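Local coordinates for probable transcriptional regulatory protein NarL (Mycobacterium tuberculosis, PDB 3EUL) that probably acts, once phosphorylated by its partner kinase NarS, as a DNA-binding transcription regulator of genes for aerobic nitrate metabolism, this chain being its signal receiver domain, at residues Ala102-Ala107 with Ala113-Lys118; Gln78-Val83 with Thr90-Ile95; Leu67-Arg70 with Met74-Ala77. All blocks are in the same frame, centred on the assembly; numbering follows the deposited sequence.

Contact 1 (Ala102-Ala107 with Ala113-Lys118); sequences AIVYQA and AGFLLK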
loop_
_atom_site.group_PDB
_atom_site.type_symbol
_atom_site.label_atom_id
_atom_site.label_comp_id
_atom_site.label_asym_id
_atom_site.label_seq_id
_atom_site.Cartn_x
_atom_site.Cartn_y
_atom_site.Cartn_z
ATOM N N ALA A 102 -7.062 14.708 -10.517
ATOM C CA ALA A 102 -7.791 15.067 -9.287
ATOM C C ALA A 102 -7.862 13.921 -8.282
ATOM O O ALA A 102 -7.895 14.140 -7.060
ATOM C CB ALA A 102 -9.165 15.545 -9.640
ATOM N N ILE A 103 -7.855 12.693 -8.785
ATOM C CA ILE A 103 -7.858 11.500 -7.914
ATOM C C ILE A 103 -6.548 11.305 -7.161
ATOM O O ILE A 103 -6.520 11.089 -5.920
ATOM C CB ILE A 103 -8.211 10.228 -8.698
ATOM C CG1 ILE A 103 -9.726 10.261 -8.990
ATOM C CG2 ILE A 103 -7.930 9.018 -7.837
ATOM C CD1 ILE A 103 -10.212 9.281 -9.984
ATOM N N VAL A 104 -5.454 11.425 -7.898
ATOM C CA VAL A 104 -4.122 11.384 -7.247
ATOM C C VAL A 104 -3.995 12.504 -6.218
ATOM O O VAL A 104 -3.581 12.265 -5.064
ATOM C CB VAL A 104 -3.013 11.480 -8.284
ATOM C CG1 VAL A 104 -1.594 11.582 -7.606
ATOM C CG2 VAL A 104 -3.100 10.283 -9.257
ATOM N N TYR A 105 -4.316 13.732 -6.640
ATOM C CA TYR A 105 -4.205 14.882 -5.768
ATOM C C TYR A 105 -5.036 14.715 -4.487
ATOM O O TYR A 105 -4.580 15.060 -3.411
ATOM C CB TYR A 105 -4.658 16.150 -6.513
ATOM C CG TYR A 105 -4.420 17.440 -5.769
ATOM C CD1 TYR A 105 -3.187 18.102 -5.827
ATOM C CD2 TYR A 105 -5.428 18.022 -5.026
ATOM C CE1 TYR A 105 -2.987 19.274 -5.189
ATOM C CE2 TYR A 105 -5.229 19.228 -4.379
ATOM C CZ TYR A 105 -4.002 19.836 -4.438
ATOM O OH TYR A 105 -3.789 21.037 -3.775
ATOM N N GLN A 106 -6.271 14.257 -4.625
ATOM C CA GLN A 106 -7.156 14.099 -3.467
ATOM C C GLN A 106 -6.663 13.010 -2.524
ATOM O O GLN A 106 -6.781 13.139 -1.300
ATOM C CB GLN A 106 -8.581 13.739 -3.918
ATOM C CG GLN A 106 -9.687 13.996 -2.869
ATOM C CD GLN A 106 -9.580 13.149 -1.588
ATOM O OE1 GLN A 106 -9.483 11.916 -1.614
ATOM N NE2 GLN A 106 -9.651 13.833 -0.444
ATOM N N ALA A 107 -6.118 11.939 -3.087
ATOM C CA ALA A 107 -5.542 10.865 -2.282
ATOM C C ALA A 107 -4.349 11.329 -1.467
ATOM O O ALA A 107 -4.288 11.055 -0.260
ATOM C CB ALA A 107 -5.146 9.673 -3.201
ATOM N N ALA A 113 1.060 8.358 1.040
ATOM C CA ALA A 113 2.484 8.661 0.915
ATOM C C ALA A 113 2.950 8.696 -0.547
ATOM O O ALA A 113 3.997 9.234 -0.864
ATOM C CB ALA A 113 3.295 7.643 1.690
ATOM N N GLY A 114 2.170 8.135 -1.445
ATOM C CA GLY A 114 2.561 8.095 -2.836
ATOM C C GLY A 114 1.480 7.396 -3.588
ATOM O O GLY A 114 0.557 6.870 -2.985
ATOM N N PHE A 115 1.587 7.408 -4.911
ATOM C CA PHE A 115 0.550 6.935 -5.795
ATOM C C PHE A 115 1.240 6.352 -7.023
ATOM O O PHE A 115 1.852 7.085 -7.802
ATOM C CB PHE A 115 -0.411 8.076 -6.198
ATOM C CG PHE A 115 -1.781 7.597 -6.653
ATOM C CD1 PHE A 115 -2.869 7.622 -5.793
ATOM C CD2 PHE A 115 -1.967 7.083 -7.933
ATOM C CE1 PHE A 115 -4.116 7.155 -6.192
ATOM C CE2 PHE A 115 -3.217 6.620 -8.356
ATOM C CZ PHE A 115 -4.301 6.659 -7.489
ATOM N N LEU A 116 1.114 5.045 -7.203
ATOM C CA LEU A 116 1.851 4.311 -8.218
ATOM C C LEU A 116 0.844 3.751 -9.219
ATOM O O LEU A 116 -0.332 3.604 -8.900
ATOM C CB LEU A 116 2.606 3.131 -7.584
ATOM C CG LEU A 116 3.471 3.461 -6.370
ATOM C CD1 LEU A 116 3.947 2.163 -5.680
ATOM C CD2 LEU A 116 4.645 4.323 -6.845
ATOM N N LEU A 117 1.318 3.446 -10.417
ATOM C CA LEU A 117 0.492 2.850 -11.454
ATOM C C LEU A 117 0.699 1.355 -11.535
ATOM O O LEU A 117 1.771 0.874 -11.216
ATOM C CB LEU A 117 0.803 3.502 -12.798
ATOM C CG LEU A 117 -0.138 4.655 -13.156
ATOM C CD1 LEU A 117 -0.535 5.507 -11.957
ATOM C CD2 LEU A 117 0.458 5.503 -14.261
ATOM N N LYS A 118 -0.327 0.615 -11.970
ATOM C CA LYS A 118 -0.227 -0.843 -12.013
ATOM C C LYS A 118 0.706 -1.348 -13.124
ATOM O O LYS A 118 1.032 -2.527 -13.150
ATOM C CB LYS A 118 -1.607 -1.506 -12.070
ATOM C CG LYS A 118 -2.214 -1.665 -10.685
ATOM C CD LYS A 118 -3.466 -2.534 -10.645
ATOM C CE LYS A 118 -3.910 -2.700 -9.184
ATOM N NZ LYS A 118 -5.016 -3.691 -9.007
#
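The helical bond from Ala107 N to Ile103 O, 3.0 Å long, joins two of the three residues that meet the ring of Phe115; Val104 is the third. This is the last beta-alpha-beta unit of the CheY-like receiver fold, in which helix 101-109 lies against strand 114-117 at the edge of the parallel sheet. The helix axis passes 8.8 Å from the strand axis and runs 146° away from its direction, as expected for the helix of a crossover between parallel strands. Contact is wholly apolar between the two segments and centres on Phe115. Its CG stands anti to the backbone N (chi1 -158°), which carries the ring out toward the helix. Val104 uses both branches: CG2 sits over one face in a CH-pi contact, 3.8 Å from the ring centroid and offset toward the rim above CD2, while CG1 rests 4.0 Å from Phe115 CB. The ring is thus held at its root as well as over its face. Phe115 also touches Ser96 of the neighbouring strand; in receiver domains the aromatic at this position is commonly a switch residue, and Phe115 probably corresponds to it. Ala107, which also rests on Leu94, approaches the ring obliquely, its CB 4.0 Å from both CD1 and CE1. At the far end of the ring, Ile103 CG2 stops 4.3 Å from Phe115 CZ.

Contact 2 (Gln78-Val83 with Thr90-Ile95); sequences QVAAAV and TRVLLI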
loop_
_atom_site.group_PDB
_atom_site.type_symbol
_atom_site.label_atom_id
_atom_site.label_comp_id
_atom_site.label_asym_id
_atom_site.label_seq_id
_atom_site.Cartn_x
_atom_site.Cartn_y
_atom_site.Cartn_z
ATOM N N GLN A 78 -9.423 6.470 1.765
ATOM C CA GLN A 78 -10.112 6.376 3.056
ATOM C C GLN A 78 -9.241 5.659 4.093
ATOM O O GLN A 78 -9.136 6.110 5.239
ATOM C CB GLN A 78 -11.466 5.679 2.935
ATOM C CG GLN A 78 -12.378 6.351 1.965
ATOM C CD GLN A 78 -13.741 5.709 1.922
ATOM O OE1 GLN A 78 -13.904 4.618 1.389
ATOM N NE2 GLN A 78 -14.732 6.391 2.486
ATOM N N VAL A 79 -8.598 4.578 3.699
ATOM C CA VAL A 79 -7.675 3.915 4.611
ATOM C C VAL A 79 -6.512 4.829 4.945
ATOM O O VAL A 79 -6.160 4.927 6.120
ATOM C CB VAL A 79 -7.116 2.572 4.059
ATOM C CG1 VAL A 79 -6.095 1.935 5.058
ATOM C CG2 VAL A 79 -8.218 1.591 3.736
ATOM N N ALA A 80 -5.907 5.476 3.935
ATOM C CA ALA A 80 -4.811 6.439 4.195
ATOM C C ALA A 80 -5.221 7.538 5.191
ATOM O O ALA A 80 -4.474 7.886 6.129
ATOM C CB ALA A 80 -4.284 7.044 2.917
ATOM N N ALA A 81 -6.428 8.066 5.013
ATOM C CA ALA A 81 -6.982 9.089 5.920
ATOM C C ALA A 81 -7.102 8.625 7.372
ATOM O O ALA A 81 -6.776 9.378 8.321
ATOM C CB ALA A 81 -8.392 9.515 5.409
ATOM N N ALA A 82 -7.631 7.410 7.533
ATOM C CA ALA A 82 -7.861 6.777 8.804
ATOM C C ALA A 82 -6.538 6.497 9.527
ATOM O O ALA A 82 -6.432 6.753 10.717
ATOM C CB ALA A 82 -8.663 5.445 8.600
ATOM N N VAL A 83 -5.547 5.975 8.802
ATOM C CA VAL A 83 -4.208 5.706 9.356
ATOM C C VAL A 83 -3.553 6.980 9.883
ATOM O O VAL A 83 -3.096 7.026 11.034
ATOM C CB VAL A 83 -3.289 4.963 8.312
ATOM C CG1 VAL A 83 -1.814 4.831 8.831
ATOM C CG2 VAL A 83 -3.876 3.567 8.013
ATOM N N THR A 90 2.490 3.886 10.059
ATOM C CA THR A 90 2.490 3.307 8.728
ATOM C C THR A 90 2.358 4.318 7.601
ATOM O O THR A 90 1.474 5.148 7.636
ATOM C CB THR A 90 1.324 2.322 8.627
ATOM O OG1 THR A 90 1.504 1.327 9.650
ATOM C CG2 THR A 90 1.332 1.649 7.247
ATOM N N ARG A 91 3.181 4.186 6.562
ATOM C CA ARG A 91 3.019 4.988 5.338
ATOM C C ARG A 91 2.189 4.221 4.359
ATOM O O ARG A 91 2.467 3.055 4.105
ATOM C CB ARG A 91 4.366 5.321 4.749
ATOM C CG ARG A 91 5.067 6.324 5.624
ATOM C CD ARG A 91 6.456 6.649 5.202
ATOM N NE ARG A 91 6.631 7.295 3.891
ATOM C CZ ARG A 91 6.181 8.490 3.488
ATOM N NH1 ARG A 91 5.376 9.244 4.226
ATOM N NH2 ARG A 91 6.507 8.915 2.264
ATOM N N VAL A 92 1.146 4.845 3.835
ATOM C CA VAL A 92 0.234 4.161 2.915
ATOM C C VAL A 92 0.534 4.574 1.460
ATOM O O VAL A 92 0.297 5.726 1.052
ATOM C CB VAL A 92 -1.226 4.425 3.265
ATOM C CG1 VAL A 92 -2.149 3.792 2.208
ATOM C CG2 VAL A 92 -1.537 3.877 4.689
ATOM N N LEU A 93 1.045 3.616 0.697
ATOM C CA LEU A 93 1.383 3.798 -0.715
ATOM C C LEU A 93 0.235 3.231 -1.525
ATOM O O LEU A 93 -0.161 2.090 -1.328
ATOM C CB LEU A 93 2.713 3.073 -0.985
ATOM C CG LEU A 93 3.574 3.372 -2.185
ATOM C CD1 LEU A 93 3.964 4.852 -2.328
ATOM C CD2 LEU A 93 4.822 2.493 -2.097
ATOM N N LEU A 94 -0.370 4.031 -2.398
ATOM C CA LEU A 94 -1.482 3.517 -3.210
ATOM C C LEU A 94 -0.978 3.120 -4.601
ATOM O O LEU A 94 0.005 3.661 -5.126
ATOM C CB LEU A 94 -2.646 4.523 -3.328
ATOM C CG LEU A 94 -3.325 4.980 -2.038
ATOM C CD1 LEU A 94 -4.427 6.061 -2.289
ATOM C CD2 LEU A 94 -3.849 3.786 -1.178
ATOM N N ILE A 95 -1.670 2.161 -5.187
ATOM C CA ILE A 95 -1.403 1.727 -6.540
ATOM C C ILE A 95 -2.736 1.611 -7.264
ATOM O O ILE A 95 -3.737 1.196 -6.688
ATOM C CB ILE A 95 -0.583 0.414 -6.529
ATOM C CG1 ILE A 95 -0.070 0.064 -7.928
ATOM C CG2 ILE A 95 -1.400 -0.762 -5.856
ATOM C CD1 ILE A 95 1.125 -0.894 -7.910
#
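No ring or other flat side chain takes part where Ala80 and Val83 meet Thr90 and Val92; the planar group touched across the contact is the peptide carbonyl of Thr90, whose O lies 3.5 Å from Val83 CG1. The packing belongs to the beta-alpha-beta unit made by strand 64-68, helix 76-85 and strand 91-96 of the receiver fold, and joins the helix to the second of those strands. Ala80 and Val83, one turn apart on the helix, both point at the strand; Thr90 and Val92 point back, and all four are buried. With only a methyl to interpose, Ala80 lets the backbones come close: its CA lies 5.7 Å from that of Val92. Ala80 CB faces the stem of the valine, 4.0 Å from Val92 CB and equally far from Val92 CG1. Val83 divides its branches between two partners. CG1, anti to the backbone N (chi1 173°), is carried to Thr90, whose side chain it crosses at about a right angle, with Thr90 CB 4.0 Å off; CG2 goes to Val92. The hydroxyl of Thr90 hydrogen-bonds outside the contact, to Pro62 O, while Thr90 CB packs against Val83. Helix 50-60 adds Ile57, which touches both Val83 and Thr90, and Leu67 of the neighbouring strand adjoins Val92. The remaining branches meet as methyl against methyl, Val83 CG2 lying 4.1 Å from Val92 CG2.

Contact 3 (Leu67-Arg70 with Met74-Ala77); sequences LDYR and MDGA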
loop_
_atom_site.group_PDB
_atom_site.type_symbol
_atom_site.label_atom_id
_atom_site.label_comp_id
_atom_site.label_asym_id
_atom_site.label_seq_id
_atom_site.Cartn_x
_atom_site.Cartn_y
_atom_site.Cartn_z
ATOM N N LEU A 67 -1.513 -0.498 -1.082
ATOM C CA LEU A 67 -2.937 -0.774 -1.234
ATOM C C LEU A 67 -3.524 -0.312 -2.568
ATOM O O LEU A 67 -3.240 0.791 -3.043
ATOM C CB LEU A 67 -3.707 -0.040 -0.157
ATOM C CG LEU A 67 -3.319 -0.282 1.291
ATOM C CD1 LEU A 67 -4.224 0.537 2.203
ATOM C CD2 LEU A 67 -3.403 -1.762 1.585
ATOM N N ASP A 68 -4.335 -1.161 -3.184
ATOM C CA ASP A 68 -5.050 -0.742 -4.385
ATOM C C ASP A 68 -5.909 0.462 -4.047
ATOM O O ASP A 68 -6.535 0.501 -2.997
ATOM C CB ASP A 68 -5.876 -1.921 -4.908
ATOM C CG ASP A 68 -6.676 -1.607 -6.154
ATOM O OD1 ASP A 68 -6.236 -0.869 -7.045
ATOM O OD2 ASP A 68 -7.782 -2.166 -6.239
ATOM N N TYR A 69 -5.960 1.450 -4.929
ATOM C CA TYR A 69 -6.824 2.600 -4.695
ATOM C C TYR A 69 -8.299 2.153 -4.554
ATOM O O TYR A 69 -8.991 2.609 -3.671
ATOM C CB TYR A 69 -6.640 3.651 -5.797
ATOM C CG TYR A 69 -7.567 4.798 -5.647
ATOM C CD1 TYR A 69 -7.471 5.651 -4.576
ATOM C CD2 TYR A 69 -8.577 5.023 -6.572
ATOM C CE1 TYR A 69 -8.350 6.708 -4.429
ATOM C CE2 TYR A 69 -9.454 6.067 -6.431
ATOM C CZ TYR A 69 -9.357 6.891 -5.365
ATOM O OH TYR A 69 -10.205 7.972 -5.259
ATOM N N ARG A 70 -8.736 1.226 -5.386
ATOM C CA ARG A 70 -10.118 0.768 -5.397
ATOM C C ARG A 70 -10.348 -0.547 -4.650
ATOM O O ARG A 70 -10.912 -1.503 -5.167
ATOM C CB ARG A 70 -10.641 0.687 -6.832
ATOM C CG ARG A 70 -10.981 2.084 -7.390
ATOM C CD ARG A 70 -12.452 2.422 -7.189
ATOM N NE ARG A 70 -13.209 1.586 -8.114
ATOM C CZ ARG A 70 -14.498 1.689 -8.409
ATOM N NH1 ARG A 70 -15.268 2.607 -7.849
ATOM N NH2 ARG A 70 -15.019 0.828 -9.271
ATOM N N MET A 74 -13.854 0.093 1.634
ATOM C CA MET A 74 -13.194 1.309 2.075
ATOM C C MET A 74 -12.012 1.452 1.139
ATOM O O MET A 74 -11.204 0.549 1.034
ATOM C CB MET A 74 -12.803 1.124 3.525
ATOM C CG MET A 74 -11.999 2.195 4.132
ATOM S SD MET A 74 -11.707 1.795 5.876
ATOM C CE MET A 74 -10.826 3.278 6.260
ATOM N N ASP A 75 -11.989 2.523 0.357
ATOM C CA ASP A 75 -11.003 2.654 -0.685
ATOM C C ASP A 75 -9.650 3.014 -0.106
ATOM O O ASP A 75 -9.550 3.298 1.095
ATOM C CB ASP A 75 -11.456 3.621 -1.809
ATOM C CG ASP A 75 -11.461 5.093 -1.418
ATOM O OD1 ASP A 75 -10.494 5.630 -0.818
ATOM O OD2 ASP A 75 -12.446 5.750 -1.844
ATOM N N GLY A 76 -8.628 2.969 -0.948
ATOM C CA GLY A 76 -7.246 3.247 -0.523
ATOM C C GLY A 76 -7.025 4.595 0.150
ATOM O O GLY A 76 -6.226 4.699 1.082
ATOM N N ALA A 77 -7.706 5.639 -0.311
ATOM C CA ALA A 77 -7.561 6.994 0.287
ATOM C C ALA A 77 -8.260 7.122 1.620
ATOM O O ALA A 77 -7.761 7.844 2.492
ATOM C CB ALA A 77 -8.053 8.095 -0.682
#
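Tyr69, Gly76 and Asp75 carry most of this contact, in which the end of strand 64-68 is tied to the start of helix 76-85 in the receiver domain. The tie is a single backbone bond: Gly76 N gives its hydrogen to Tyr69 O across 2.8 Å, nearly straight at 170°, although the donor stands tilted out of the carbonyl plane. It closes the loop that follows the strand, right at the first residue of the helix. Gly76 is close enough for its CA to lie 3.8 Å from Asp68 O. Asp75 is the N-cap. Its CB is set against the same carbonyl, 3.3 Å from Tyr69 O, and its CG falls between the backbone N and the carbonyl carbon (chi1 72°), a torsion that turns the carboxylate back over the first turn. There Asp75 OD1 caps the helix start through one bond to Gln78 N and a weak, bent one of 2.8 Å to Ala77 N. The ring of Tyr69 reaches along the helix start, with Ala77 CB at its edge, 4.0 Å from CE1. Asp68, one residue before the tyrosine, is probably the aspartate that is phosphorylated, here unmodified; it lies beside Asp22 and Asp23 and forms a weak, long ion pair with Lys118. Around the contact, strand 91-96 touches Tyr69 through Leu94 and Ser96, while Leu67 packs on Val79 of helix 76-85 and Ala53 of helix 50-60.

In the fold
Along the chain contact 3 comes first, contact 2 next and contact 1 last, each closing before the following one opens. Their centres are only about 8 Å (contacts 2 and 3), 10 Å (1 and 3) and 11 Å (1 and 2) apart. Contacts 2 and 3 share helix 76-85, and all three reach one parallel sheet, where strands 64-68, 91-96 and 114-117 lie side by side. Backbone bonds such as Leu67 N to Leu93 O and Leu116 N to Leu94 O stitch these strands together. Tyr69 touches Ile103 and Phe115, so the probable phosphorylation site region and the helix 101-109 face of the receiver domain are directly in touch.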